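Local atomic coordinates of 2-hydroxyhepta-2,4-diene-1,7-dioate isomerase (Mycobacterium marinum, PDB entry 3QDF), a protein that probably isomerises 2-hydroxyhepta-2,4-diene-1,7-dioate, a homoprotocatechuate-pathway intermediate, as a zinc-binding member of the fumarylacetoacetate hydrolase family. Residues Ser65-Val70 with Gly229-Thr234; Leu145-Gly150 with Thr183-Ala188; Ala113-Val118 with Arg156-Ser161; Leu59-Ala64 with Cys175-Trp180. All coordinates share one frame; numbering follows the deposited sequence.

Contact 1: residues Ser65-Val70 with Gly229-Thr234; sequences SKVVCV and GDLILT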
loop_
_atom_site.group_PDB
_atom_site.type_symbol
_atom_site.label_atom_id
_atom_site.label_comp_id
_atom_site.label_asym_id
_atom_site.label_seq_id
_atom_site.Cartn_x
_atom_site.Cartn_y
_atom_site.Cartn_z
ATOM N N SER A 65 5.804 10.122 4.753
ATOM C CA SER A 65 7.000 10.399 5.535
ATOM C C SER A 65 7.551 9.120 6.152
ATOM O O SER A 65 8.764 8.996 6.393
ATOM C CB SER A 65 6.751 11.454 6.628
ATOM O OG SER A 65 6.119 10.884 7.781
ATOM N N LYS A 66 6.663 8.174 6.430
ATOM C CA LYS A 66 7.085 6.898 6.982
ATOM C C LYS A 66 6.039 5.865 6.674
ATOM O O LYS A 66 4.888 6.190 6.428
ATOM C CB LYS A 66 7.333 6.970 8.497
ATOM C CG LYS A 66 6.089 7.431 9.332
ATOM C CD LYS A 66 6.485 7.417 10.825
ATOM C CE LYS A 66 5.418 8.018 11.742
ATOM N NZ LYS A 66 5.249 9.496 11.467
ATOM N N VAL A 67 6.466 4.612 6.711
ATOM C CA VAL A 67 5.592 3.486 6.510
ATOM C C VAL A 67 5.640 2.661 7.780
ATOM O O VAL A 67 6.672 2.072 8.087
ATOM C CB VAL A 67 6.078 2.636 5.293
ATOM C CG1 VAL A 67 5.145 1.437 5.059
ATOM C CG2 VAL A 67 6.184 3.519 4.037
ATOM N N VAL A 68 4.542 2.621 8.533
ATOM C CA VAL A 68 4.529 1.861 9.797
ATOM C C VAL A 68 3.799 0.574 9.466
ATOM O O VAL A 68 2.814 0.592 8.719
ATOM C CB VAL A 68 3.830 2.613 10.952
ATOM C CG1 VAL A 68 4.166 1.967 12.302
ATOM C CG2 VAL A 68 4.250 4.080 10.987
ATOM N N CYS A 69 4.294 -0.548 9.977
ATOM C CA CYS A 69 3.790 -1.843 9.575
ATOM C C CYS A 69 3.513 -2.750 10.757
ATOM O O CYS A 69 4.182 -2.685 11.795
ATOM C CB CYS A 69 4.798 -2.559 8.692
ATOM S SG CYS A 69 5.394 -1.628 7.309
ATOM N N VAL A 70 2.571 -3.662 10.557
ATOM C CA VAL A 70 2.178 -4.584 11.594
ATOM C C VAL A 70 2.684 -5.983 11.208
ATOM O O VAL A 70 2.556 -6.398 10.054
ATOM C CB VAL A 70 0.637 -4.535 11.803
ATOM C CG1 VAL A 70 0.189 -5.543 12.857
ATOM C CG2 VAL A 70 0.200 -3.107 12.208
ATOM N N GLY A 229 -0.566 11.492 4.889
ATOM C CA GLY A 229 0.202 10.758 3.908
ATOM C C GLY A 229 0.946 9.554 4.458
ATOM O O GLY A 229 1.341 8.692 3.678
ATOM N N ASP A 230 1.137 9.474 5.779
ATOM C CA ASP A 230 1.746 8.273 6.367
ATOM C C ASP A 230 0.998 7.001 5.984
ATOM O O ASP A 230 -0.217 6.978 5.927
ATOM C CB ASP A 230 1.911 8.362 7.887
ATOM C CG ASP A 230 3.091 9.259 8.302
ATOM O OD1 ASP A 230 3.887 9.681 7.424
ATOM O OD2 ASP A 230 3.222 9.556 9.513
ATOM N N LEU A 231 1.750 5.944 5.701
ATOM C CA LEU A 231 1.174 4.671 5.347
ATOM C C LEU A 231 1.291 3.716 6.501
ATOM O O LEU A 231 2.307 3.702 7.202
ATOM C CB LEU A 231 1.961 4.094 4.188
ATOM C CG LEU A 231 1.477 4.501 2.812
ATOM C CD1 LEU A 231 2.669 4.374 1.836
ATOM C CD2 LEU A 231 0.305 3.558 2.434
ATOM N N ILE A 232 0.241 2.926 6.711
ATOM C CA ILE A 232 0.289 1.837 7.659
ATOM C C ILE A 232 -0.058 0.529 6.937
ATOM O O ILE A 232 -1.176 0.376 6.417
ATOM C CB ILE A 232 -0.686 2.037 8.846
ATOM C CG1 ILE A 232 -0.334 3.311 9.651
ATOM C CG2 ILE A 232 -0.654 0.797 9.753
ATOM C CD1 ILE A 232 -1.419 3.737 10.634
ATOM N N LEU A 233 0.893 -0.411 6.909
ATOM C CA LEU A 233 0.632 -1.761 6.375
ATOM C C LEU A 233 0.135 -2.668 7.494
ATOM O O LEU A 233 0.832 -2.863 8.501
ATOM C CB LEU A 233 1.883 -2.344 5.728
ATOM C CG LEU A 233 2.621 -1.557 4.633
ATOM C CD1 LEU A 233 3.717 -2.483 4.027
ATOM C CD2 LEU A 233 1.665 -1.028 3.555
ATOM N N THR A 234 -1.034 -3.260 7.297
ATOM C CA THR A 234 -1.776 -3.893 8.391
ATOM C C THR A 234 -1.556 -5.404 8.566
ATOM O O THR A 234 -2.268 -6.055 9.345
ATOM C CB THR A 234 -3.267 -3.606 8.275
ATOM O OG1 THR A 234 -3.797 -4.265 7.118
ATOM C CG2 THR A 234 -3.520 -2.086 8.166
HETATM O O HOH W 1 3.456 11.614 5.498
#
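Val67, Val68 and Cys69 lie in register with Leu231, Ile232 and Leu233 as a parallel strand pair in the beta framework of the fumarylacetoacetate hydrolase domain. Four backbone bonds hold it: Leu231 N to Lys66 O, Val68 N to Leu231 O, Leu233 N to Val68 O, and Val70 N to Leu233 O. In the usual parallel pattern, Val68, Leu231 and Leu233 each spend both amide and carbonyl on the partner strand, while Val67 and Cys69 bond outward to Lys97 and Phe95 of strand 94-97, and Ile232 bonds to Ile126. Val68 O also takes a CA-H contact from Ile232 CA at 3.0 Å.

Where the strands begin, the buried carboxylate of Asp230 gathers donors. Its OD1 receives Ser65 OG at 2.6 Å on the syn lone pair, weak bonds from Ser65 N and Lys66 N, and a water that donates to it at 2.8 Å while accepting from Ser65 N. OD2 forms a salt bridge with Lys66 NZ at 2.8 Å, met from the syn side but 32° out of the carboxylate plane, and also accepts from Leu227 N. The lysine chain runs extended past CD and bends at its last torsion (chi4 -66°), bringing the ammonium over to OD2; Thr225 O is a further acceptor for it. So many donors would favour the ionised acid.

On the opposite face from Val68 and Ile232, which pack under helix 213-223, Leu233 touches the zinc ligand Glu123. Leu233 CG lies 3.9 Å from Val67 CG1, and Leu233 CD1 rests 3.8 Å from Cys69 SG.

Contact 2: residues Leu145-Gly150 with Thr183-Ala188; sequences LGYTIG and TDVDPA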
loop_
_atom_site.group_PDB
_atom_site.type_symbol
_atom_site.label_atom_id
_atom_site.label_comp_id
_atom_site.label_asym_id
_atom_site.label_seq_id
_atom_site.Cartn_x
_atom_site.Cartn_y
_atom_site.Cartn_z
ATOM N N LEU A 145 -7.486 9.064 5.680
ATOM C CA LEU A 145 -7.809 9.502 4.332
ATOM C C LEU A 145 -8.534 8.396 3.582
ATOM O O LEU A 145 -9.595 8.625 3.019
ATOM C CB LEU A 145 -6.536 9.878 3.569
ATOM C CG LEU A 145 -6.726 10.210 2.090
ATOM C CD1 LEU A 145 -7.636 11.426 1.927
ATOM C CD2 LEU A 145 -5.371 10.522 1.533
ATOM N N GLY A 146 -7.958 7.198 3.582
ATOM C CA GLY A 146 -8.602 6.044 2.953
ATOM C C GLY A 146 -7.677 4.844 2.888
ATOM O O GLY A 146 -6.747 4.709 3.684
ATOM N N TYR A 147 -7.955 3.947 1.955
ATOM C CA TYR A 147 -7.264 2.659 1.933
ATOM C C TYR A 147 -6.649 2.393 0.589
ATOM O O TYR A 147 -7.202 2.765 -0.442
ATOM C CB TYR A 147 -8.206 1.515 2.363
ATOM C CG TYR A 147 -8.787 1.813 3.729
ATOM C CD1 TYR A 147 -8.067 1.503 4.894
ATOM C CD2 TYR A 147 -10.002 2.493 3.854
ATOM C CE1 TYR A 147 -8.575 1.828 6.159
ATOM C CE2 TYR A 147 -10.523 2.835 5.121
ATOM C CZ TYR A 147 -9.794 2.488 6.260
ATOM O OH TYR A 147 -10.290 2.785 7.496
ATOM N N THR A 148 -5.509 1.732 0.617
ATOM C CA THR A 148 -4.838 1.335 -0.608
ATOM C C THR A 148 -4.213 -0.022 -0.388
ATOM O O THR A 148 -4.571 -0.739 0.582
ATOM C CB THR A 148 -3.826 2.418 -1.069
ATOM O OG1 THR A 148 -3.366 2.137 -2.405
ATOM C CG2 THR A 148 -2.627 2.542 -0.079
ATOM N N ILE A 149 -3.315 -0.414 -1.286
ATOM C CA ILE A 149 -2.705 -1.741 -1.208
ATOM C C ILE A 149 -1.224 -1.581 -1.029
ATOM O O ILE A 149 -0.620 -0.679 -1.613
ATOM C CB ILE A 149 -2.992 -2.604 -2.477
ATOM C CG1 ILE A 149 -4.500 -2.611 -2.792
ATOM C CG2 ILE A 149 -2.481 -4.052 -2.274
ATOM C CD1 ILE A 149 -4.880 -3.281 -4.117
ATOM N N GLY A 150 -0.641 -2.428 -0.190
ATOM C CA GLY A 150 0.797 -2.496 -0.055
ATOM C C GLY A 150 1.316 -3.899 -0.292
ATOM O O GLY A 150 0.592 -4.901 -0.088
ATOM N N THR A 183 -11.368 6.454 -0.549
ATOM C CA THR A 183 -11.727 7.196 0.659
ATOM C C THR A 183 -12.985 6.707 1.362
ATOM O O THR A 183 -13.200 7.023 2.543
ATOM C CB THR A 183 -11.940 8.676 0.370
ATOM O OG1 THR A 183 -13.046 8.793 -0.516
ATOM C CG2 THR A 183 -10.661 9.309 -0.250
ATOM N N ASP A 184 -13.832 5.955 0.672
ATOM C CA ASP A 184 -15.124 5.648 1.276
ATOM C C ASP A 184 -15.316 4.180 1.626
ATOM O O ASP A 184 -16.401 3.791 2.034
ATOM C CB ASP A 184 -16.282 6.147 0.388
ATOM C CG ASP A 184 -16.179 5.669 -1.073
ATOM O OD1 ASP A 184 -15.081 5.359 -1.576
ATOM O OD2 ASP A 184 -17.219 5.647 -1.752
ATOM N N VAL A 185 -14.273 3.369 1.467
ATOM C CA VAL A 185 -14.416 1.925 1.590
ATOM C C VAL A 185 -14.308 1.501 3.057
ATOM O O VAL A 185 -13.557 2.085 3.840
ATOM C CB VAL A 185 -13.436 1.170 0.639
ATOM C CG1 VAL A 185 -11.965 1.395 1.022
ATOM C CG2 VAL A 185 -13.768 -0.315 0.560
ATOM N N ASP A 186 -15.123 0.522 3.434
ATOM C CA ASP A 186 -15.143 0.017 4.790
ATOM C C ASP A 186 -14.140 -1.138 4.819
ATOM O O ASP A 186 -14.301 -2.108 4.073
ATOM C CB ASP A 186 -16.565 -0.444 5.124
ATOM C CG ASP A 186 -16.709 -0.995 6.543
ATOM O OD1 ASP A 186 -15.704 -1.356 7.179
ATOM O OD2 ASP A 186 -17.857 -1.063 7.018
ATOM N N PRO A 187 -13.094 -1.031 5.661
ATOM C CA PRO A 187 -12.020 -2.035 5.681
ATOM C C PRO A 187 -12.318 -3.309 6.450
ATOM O O PRO A 187 -11.456 -4.188 6.490
ATOM C CB PRO A 187 -10.879 -1.310 6.412
ATOM C CG PRO A 187 -11.594 -0.408 7.371
ATOM C CD PRO A 187 -12.833 0.072 6.620
ATOM N N ALA A 188 -13.493 -3.408 7.079
ATOM C CA ALA A 188 -13.738 -4.478 8.061
ATOM C C ALA A 188 -13.776 -5.886 7.475
ATOM O O ALA A 188 -13.410 -6.847 8.150
ATOM C CB ALA A 188 -15.041 -4.204 8.873
HETATM O O HOH W 2 -11.700 6.894 4.707
#
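Tyr147 carries this contact, reaching from strand 144-155 across to Val185 and Pro187 in the loop that follows strand 175-182. Its CB sets out toward that loop and lies 4.0 Å from Val185 CG1. The same methyl comes closer to the ring, 3.6 Å from Tyr147 CD2, because Val185 holds CG1 between its backbone N and carbonyl carbon (chi1 66°). One atom farther out, Tyr147 CE2 passes Val185 O obliquely at 3.4 Å. The outer half of the ring belongs to the proline: Pro187 CB stands over one face in a CH-pi contact, 4.1 Å from the centroid and displaced toward the rim. At the tip, Tyr147 OH meets Pro187 CG at 3.5 Å. Ile256 also touches the tyrosine.

Nearer the start of both segments the backbones close up. Gly146 CA is 4.0 Å from Thr183 CA, a spacing that leaves no room for a side chain pointing at the loop, and Leu145 O takes a CA-H contact from Thr183. The hydroxyl of Thr183 turns elsewhere, bonding to Met5 N near the chain start. Leu145 and Gly146 together face the single residue Val127 of strand 118-128, the arrangement of a classic beta bulge.

Contact 3: residues Ala113-Val118 with Arg156-Ser161; sequences ANASPV and RDQQKS. With EDO (1,2-ethanediol), chain D.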
loop_
_atom_site.group_PDB
_atom_site.type_symbol
_atom_site.label_atom_id
_atom_site.label_comp_id
_atom_site.label_asym_id
_atom_site.label_seq_id
_atom_site.Cartn_x
_atom_site.Cartn_y
_atom_site.Cartn_z
ATOM N N ALA A 113 21.081 -9.092 -5.504
ATOM C CA ALA A 113 21.680 -10.312 -6.052
ATOM C C ALA A 113 21.798 -11.364 -4.950
ATOM O O ALA A 113 21.471 -12.517 -5.178
ATOM C CB ALA A 113 23.041 -10.034 -6.718
ATOM N N ASN A 114 22.189 -10.944 -3.745
ATOM C CA ASN A 114 22.453 -11.887 -2.640
ATOM C C ASN A 114 21.272 -12.377 -1.772
ATOM O O ASN A 114 21.483 -13.212 -0.900
ATOM C CB ASN A 114 23.627 -11.394 -1.740
ATOM C CG ASN A 114 23.228 -10.297 -0.707
ATOM O OD1 ASN A 114 22.092 -9.791 -0.658
ATOM N ND2 ASN A 114 24.203 -9.926 0.125
ATOM N N ALA A 115 20.052 -11.884 -2.009
ATOM C CA ALA A 115 18.923 -12.197 -1.123
ATOM C C ALA A 115 17.990 -13.332 -1.590
ATOM O O ALA A 115 17.406 -13.272 -2.672
ATOM C CB ALA A 115 18.117 -10.932 -0.827
ATOM N N SER A 116 17.825 -14.342 -0.747
ATOM C CA SER A 116 16.939 -15.466 -1.052
ATOM C C SER A 116 16.599 -16.215 0.234
ATOM O O SER A 116 17.471 -16.409 1.073
ATOM C CB SER A 116 17.615 -16.431 -2.032
ATOM O OG SER A 116 16.732 -17.479 -2.395
ATOM N N PRO A 117 15.323 -16.595 0.418
ATOM C CA PRO A 117 14.175 -16.226 -0.414
ATOM C C PRO A 117 13.625 -14.813 -0.108
ATOM O O PRO A 117 13.509 -14.432 1.057
ATOM C CB PRO A 117 13.126 -17.271 -0.027
ATOM C CG PRO A 117 13.441 -17.606 1.418
ATOM C CD PRO A 117 14.946 -17.481 1.541
ATOM N N VAL A 118 13.299 -14.056 -1.154
ATOM C CA VAL A 118 12.551 -12.807 -0.995
ATOM C C VAL A 118 11.052 -13.078 -1.197
ATOM O O VAL A 118 10.653 -13.637 -2.218
ATOM C CB VAL A 118 13.033 -11.687 -1.967
ATOM C CG1 VAL A 118 12.236 -10.394 -1.732
ATOM C CG2 VAL A 118 14.522 -11.422 -1.792
ATOM N N ARG A 156 13.697 -12.894 3.616
ATOM C CA ARG A 156 13.580 -13.818 4.764
ATOM C C ARG A 156 14.907 -14.259 5.392
ATOM O O ARG A 156 14.994 -14.416 6.616
ATOM C CB ARG A 156 12.768 -15.068 4.393
ATOM C CG ARG A 156 11.308 -14.835 3.963
ATOM C CD ARG A 156 10.471 -14.076 4.997
ATOM N NE ARG A 156 9.041 -14.092 4.665
ATOM C CZ ARG A 156 8.138 -13.207 5.098
ATOM N NH1 ARG A 156 8.485 -12.185 5.887
ATOM N NH2 ARG A 156 6.867 -13.339 4.726
ATOM N N ASP A 157 15.929 -14.477 4.564
ATOM C CA ASP A 157 17.272 -14.838 5.075
ATOM C C ASP A 157 17.826 -13.742 6.018
ATOM O O ASP A 157 18.380 -14.031 7.091
ATOM C CB ASP A 157 18.256 -15.140 3.921
ATOM C CG ASP A 157 18.348 -13.996 2.883
ATOM O OD1 ASP A 157 17.439 -13.119 2.810
ATOM O OD2 ASP A 157 19.334 -13.983 2.110
ATOM N N GLN A 158 17.626 -12.493 5.605
ATOM C CA GLN A 158 18.078 -11.323 6.349
ATOM C C GLN A 158 17.284 -11.081 7.622
ATOM O O GLN A 158 17.841 -10.598 8.606
ATOM C CB GLN A 158 18.043 -10.095 5.449
ATOM C CG GLN A 158 18.961 -10.267 4.241
ATOM C CD GLN A 158 18.965 -9.065 3.321
ATOM O OE1 GLN A 158 18.282 -8.059 3.578
ATOM N NE2 GLN A 158 19.741 -9.158 2.240
ATOM N N GLN A 159 16.001 -11.437 7.610
ATOM C CA GLN A 159 15.157 -11.389 8.811
ATOM C C GLN A 159 15.695 -12.303 9.894
ATOM O O GLN A 159 15.862 -11.902 11.046
ATOM C CB GLN A 159 13.721 -11.826 8.493
ATOM C CG GLN A 159 12.763 -10.694 8.384
ATOM C CD GLN A 159 11.340 -11.158 8.218
ATOM O OE1 GLN A 159 10.903 -11.472 7.115
ATOM N NE2 GLN A 159 10.599 -11.179 9.309
ATOM N N LYS A 160 15.965 -13.542 9.502
ATOM C CA LYS A 160 16.435 -14.561 10.417
ATOM C C LYS A 160 17.837 -14.178 10.890
ATOM O O LYS A 160 18.163 -14.279 12.077
ATOM C CB LYS A 160 16.422 -15.916 9.688
ATOM C CG LYS A 160 17.070 -17.077 10.413
ATOM C CD LYS A 160 17.118 -18.286 9.476
ATOM C CE LYS A 160 18.456 -18.977 9.548
ATOM N NZ LYS A 160 18.472 -20.147 10.483
ATOM N N SER A 161 18.647 -13.699 9.951
ATOM C CA SER A 161 20.029 -13.341 10.223
ATOM C C SER A 161 20.162 -12.139 11.194
ATOM O O SER A 161 20.927 -12.214 12.165
ATOM C CB SER A 161 20.750 -13.107 8.896
ATOM O OG SER A 161 22.116 -12.918 9.104
HETATM C C1 EDO D . 5.315 -8.878 8.603
HETATM O O1 EDO D . 3.963 -8.744 8.112
HETATM C C2 EDO D . 5.704 -10.320 8.950
HETATM O O2 EDO D . 7.044 -10.603 8.487
HETATM O O HOH W 3 21.170 -7.183 0.316
HETATM O O HOH W 4 20.898 -11.659 1.988
#
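Asp157 lays its carboxylate against Ser116, joining the cis-proline loop 113-118 to the first turn of helix 156-162 in the fumarylacetoacetate hydrolase domain. Ser116 O sits over the flat of that carboxylate, 3.1 Å from Asp157 CG, while Ser116 N points almost straight at Asp157 OD2 (N-H...O 171°) in a long, weak bond of 3.3 Å. A firmer tie follows one residue on: Arg156 N, in the opening turn of the helix, donates to Pro117 O at 3.0 Å.

Side chains here meet crosswise. Those of Pro117 and Arg156 cross at about a right angle, with Pro117 CG 4.0 Å from Arg156 CB. The amides of Asn114 and Gln158 are likewise turned 81° apart and communicate through water, which donates to Asn114 OD1 at 2.9 Å and accepts from Gln158 NE2. A second water accepts from Gln158 NE2 and lies 2.8 Å from Asp157 OD2. The other end of the glutamine amide, OE1, is bonded to His171.

Beyond Pro117 the chain of Arg156 bends at chi2 (-56°) and leads away from the loop. Its NH2 forms a salt bridge with the zinc ligand Glu121, which makes Arg156 a second-shell residue. Arg156 NH1 donates to Gln159 OE1 at 2.8 Å, with the acceptor in the guanidinium plane, and reaches O2 of a bound ethanediol only weakly, at 3.4 Å.

Contact 4: residues Leu59-Ala64 with Cys175-Trp180; sequences LAPILA and CPVGPW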
loop_
_atom_site.group_PDB
_atom_site.type_symbol
_atom_site.label_atom_id
_atom_site.label_comp_id
_atom_site.label_asym_id
_atom_site.label_seq_id
_atom_site.Cartn_x
_atom_site.Cartn_y
_atom_site.Cartn_z
ATOM N N LEU A 59 1.278 6.884 -10.564
ATOM C CA LEU A 59 2.422 6.821 -9.642
ATOM C C LEU A 59 1.977 6.234 -8.317
ATOM O O LEU A 59 0.792 5.947 -8.155
ATOM C CB LEU A 59 2.987 8.234 -9.421
ATOM C CG LEU A 59 3.326 9.062 -10.670
ATOM C CD1 LEU A 59 3.707 10.504 -10.305
ATOM C CD2 LEU A 59 4.413 8.377 -11.551
ATOM N N ALA A 60 2.908 6.061 -7.369
ATOM C CA ALA A 60 2.531 5.730 -5.989
ATOM C C ALA A 60 1.596 6.841 -5.525
ATOM O O ALA A 60 1.852 8.027 -5.818
ATOM C CB ALA A 60 3.749 5.634 -5.089
ATOM N N PRO A 61 0.482 6.471 -4.856
ATOM C CA PRO A 61 -0.602 7.447 -4.639
ATOM C C PRO A 61 -0.305 8.456 -3.529
ATOM O O PRO A 61 -1.076 9.414 -3.322
ATOM C CB PRO A 61 -1.797 6.569 -4.270
ATOM C CG PRO A 61 -1.173 5.331 -3.648
ATOM C CD PRO A 61 0.122 5.119 -4.373
ATOM N N ILE A 62 0.812 8.260 -2.836
ATOM C CA ILE A 62 1.166 9.131 -1.739
ATOM C C ILE A 62 2.681 9.261 -1.535
ATOM O O ILE A 62 3.448 8.363 -1.878
ATOM C CB ILE A 62 0.420 8.686 -0.435
ATOM C CG1 ILE A 62 0.165 9.889 0.445
ATOM C CG2 ILE A 62 1.090 7.490 0.272
ATOM C CD1 ILE A 62 -1.021 10.630 0.013
ATOM N N LEU A 63 3.100 10.407 -1.009
ATOM C CA LEU A 63 4.500 10.609 -0.599
ATOM C C LEU A 63 4.559 10.505 0.919
ATOM O O LEU A 63 4.399 11.506 1.627
ATOM C CB LEU A 63 4.982 11.983 -1.085
ATOM C CG LEU A 63 5.109 12.126 -2.615
ATOM C CD1 LEU A 63 5.632 13.520 -2.964
ATOM C CD2 LEU A 63 6.014 11.027 -3.241
ATOM N N ALA A 64 4.706 9.294 1.434
ATOM C CA ALA A 64 4.620 9.094 2.873
ATOM C C ALA A 64 5.916 9.503 3.581
ATOM O O ALA A 64 7.015 9.208 3.094
ATOM C CB ALA A 64 4.306 7.635 3.173
ATOM N N CYS A 175 8.596 -1.663 -1.037
ATOM C CA CYS A 175 7.266 -1.232 -0.586
ATOM C C CYS A 175 6.385 -0.712 -1.764
ATOM O O CYS A 175 6.019 0.448 -1.800
ATOM C CB CYS A 175 7.356 -0.225 0.570
ATOM S SG CYS A 175 5.767 -0.047 1.433
ATOM N N PRO A 176 6.051 -1.593 -2.726
ATOM C CA PRO A 176 5.046 -1.179 -3.701
ATOM C C PRO A 176 3.776 -0.707 -2.993
ATOM O O PRO A 176 3.370 -1.309 -1.975
ATOM C CB PRO A 176 4.749 -2.466 -4.474
ATOM C CG PRO A 176 6.011 -3.283 -4.358
ATOM C CD PRO A 176 6.543 -2.963 -2.965
ATOM N N VAL A 177 3.156 0.354 -3.512
ATOM C CA VAL A 177 1.901 0.873 -2.923
ATOM C C VAL A 177 1.053 1.396 -4.049
ATOM O O VAL A 177 1.568 2.011 -4.979
ATOM C CB VAL A 177 2.153 2.073 -1.953
ATOM C CG1 VAL A 177 0.830 2.674 -1.463
ATOM C CG2 VAL A 177 3.024 1.667 -0.783
ATOM N N GLY A 178 -0.249 1.171 -3.970
ATOM C CA GLY A 178 -1.184 1.676 -4.969
ATOM C C GLY A 178 -2.309 0.675 -5.158
ATOM O O GLY A 178 -2.483 -0.227 -4.334
ATOM N N PRO A 179 -3.078 0.804 -6.254
ATOM C CA PRO A 179 -2.926 1.753 -7.341
ATOM C C PRO A 179 -3.412 3.173 -7.012
ATOM O O PRO A 179 -3.066 4.123 -7.723
ATOM C CB PRO A 179 -3.817 1.145 -8.437
ATOM C CG PRO A 179 -4.891 0.468 -7.687
ATOM C CD PRO A 179 -4.219 -0.109 -6.478
ATOM N N TRP A 180 -4.218 3.303 -5.962
ATOM C CA TRP A 180 -4.836 4.582 -5.567
ATOM C C TRP A 180 -5.438 4.369 -4.194
ATOM O O TRP A 180 -5.493 3.235 -3.698
ATOM C CB TRP A 180 -5.930 5.045 -6.561
ATOM C CG TRP A 180 -6.769 3.928 -7.076
ATOM C CD1 TRP A 180 -7.607 3.123 -6.343
ATOM C CD2 TRP A 180 -6.842 3.454 -8.433
ATOM N NE1 TRP A 180 -8.188 2.176 -7.162
ATOM C CE2 TRP A 180 -7.734 2.359 -8.446
ATOM C CE3 TRP A 180 -6.221 3.833 -9.630
ATOM C CZ2 TRP A 180 -8.024 1.651 -9.603
ATOM C CZ3 TRP A 180 -6.511 3.123 -10.788
ATOM C CH2 TRP A 180 -7.409 2.048 -10.766
HETATM O O HOH W 5 -1.683 6.670 -7.648
#
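With CG1 anti to its backbone N (chi1 175°), Val177 extends that methyl to the ring of Pro61, 3.9 Å from Pro61 CD; the two side chains cross at about a right angle. The backbone of Gly178 does the rest: its phi of 145° and psi of -164°, a conformation that calls for glycine, carry the strand past the proline with nothing projecting from the CA. Gly178 CA can therefore lie 3.7 Å from Pro61 CD, and the same ring carbon comes within 3.5 Å of Val177 O. On the other side of the corner at Pro179, which follows a cis peptide bond, Pro61 CB meets Trp180 CA at 3.9 Å. The proline ring thus fits against the strand where it turns, touching a methyl, a carbonyl and two alpha carbons.

No direct hydrogen bond crosses between the segments. A single water does that work, donating to Leu59 O at 2.6 Å and to Pro179 O at 2.9 Å, and so supplies both carbonyls. The Trp180 side chain starts away from 59-64; Pro179 CG sits over the centre of its indole, and its NE1 is bonded to Ile256 O.

The contact sets the loop between strands 57-59 and 67-70 against strand 175-182. Ala60 O is held by Arg9 of strand 6-12, Val177 touches Thr148 of strand 144-155 on its flank, its backbone bonds to Val103 of strand 102-103, and Leu231 of strand 231-233 packs on both Ile62 and Val177.

How the contacts relate
Contacts 1, 2 and 4 cluster in the core, their centres 11 to 13 Å apart. Contact 4 meets contact 2 through neighbouring strands: Ile149 O lies 3.0 Å from Gly178 N and Thr148 OG1 2.7 Å from Trp180 O, both probable hydrogen bonds. Contact 1 reaches contact 4, with Gly229 CA 3.6 Å from Ile62 CG1, and its Leu231 touches contact 2 through Thr148. Contact 3 stands apart, its centre about 31 Å from that of contact 2, though helix 156-162 directly continues strand 144-155. Contacts 1 and 3 each come near zinc: the Cys69 side chain is about 5 Å, and that of Arg156 about 7 Å, from a bound zinc ion.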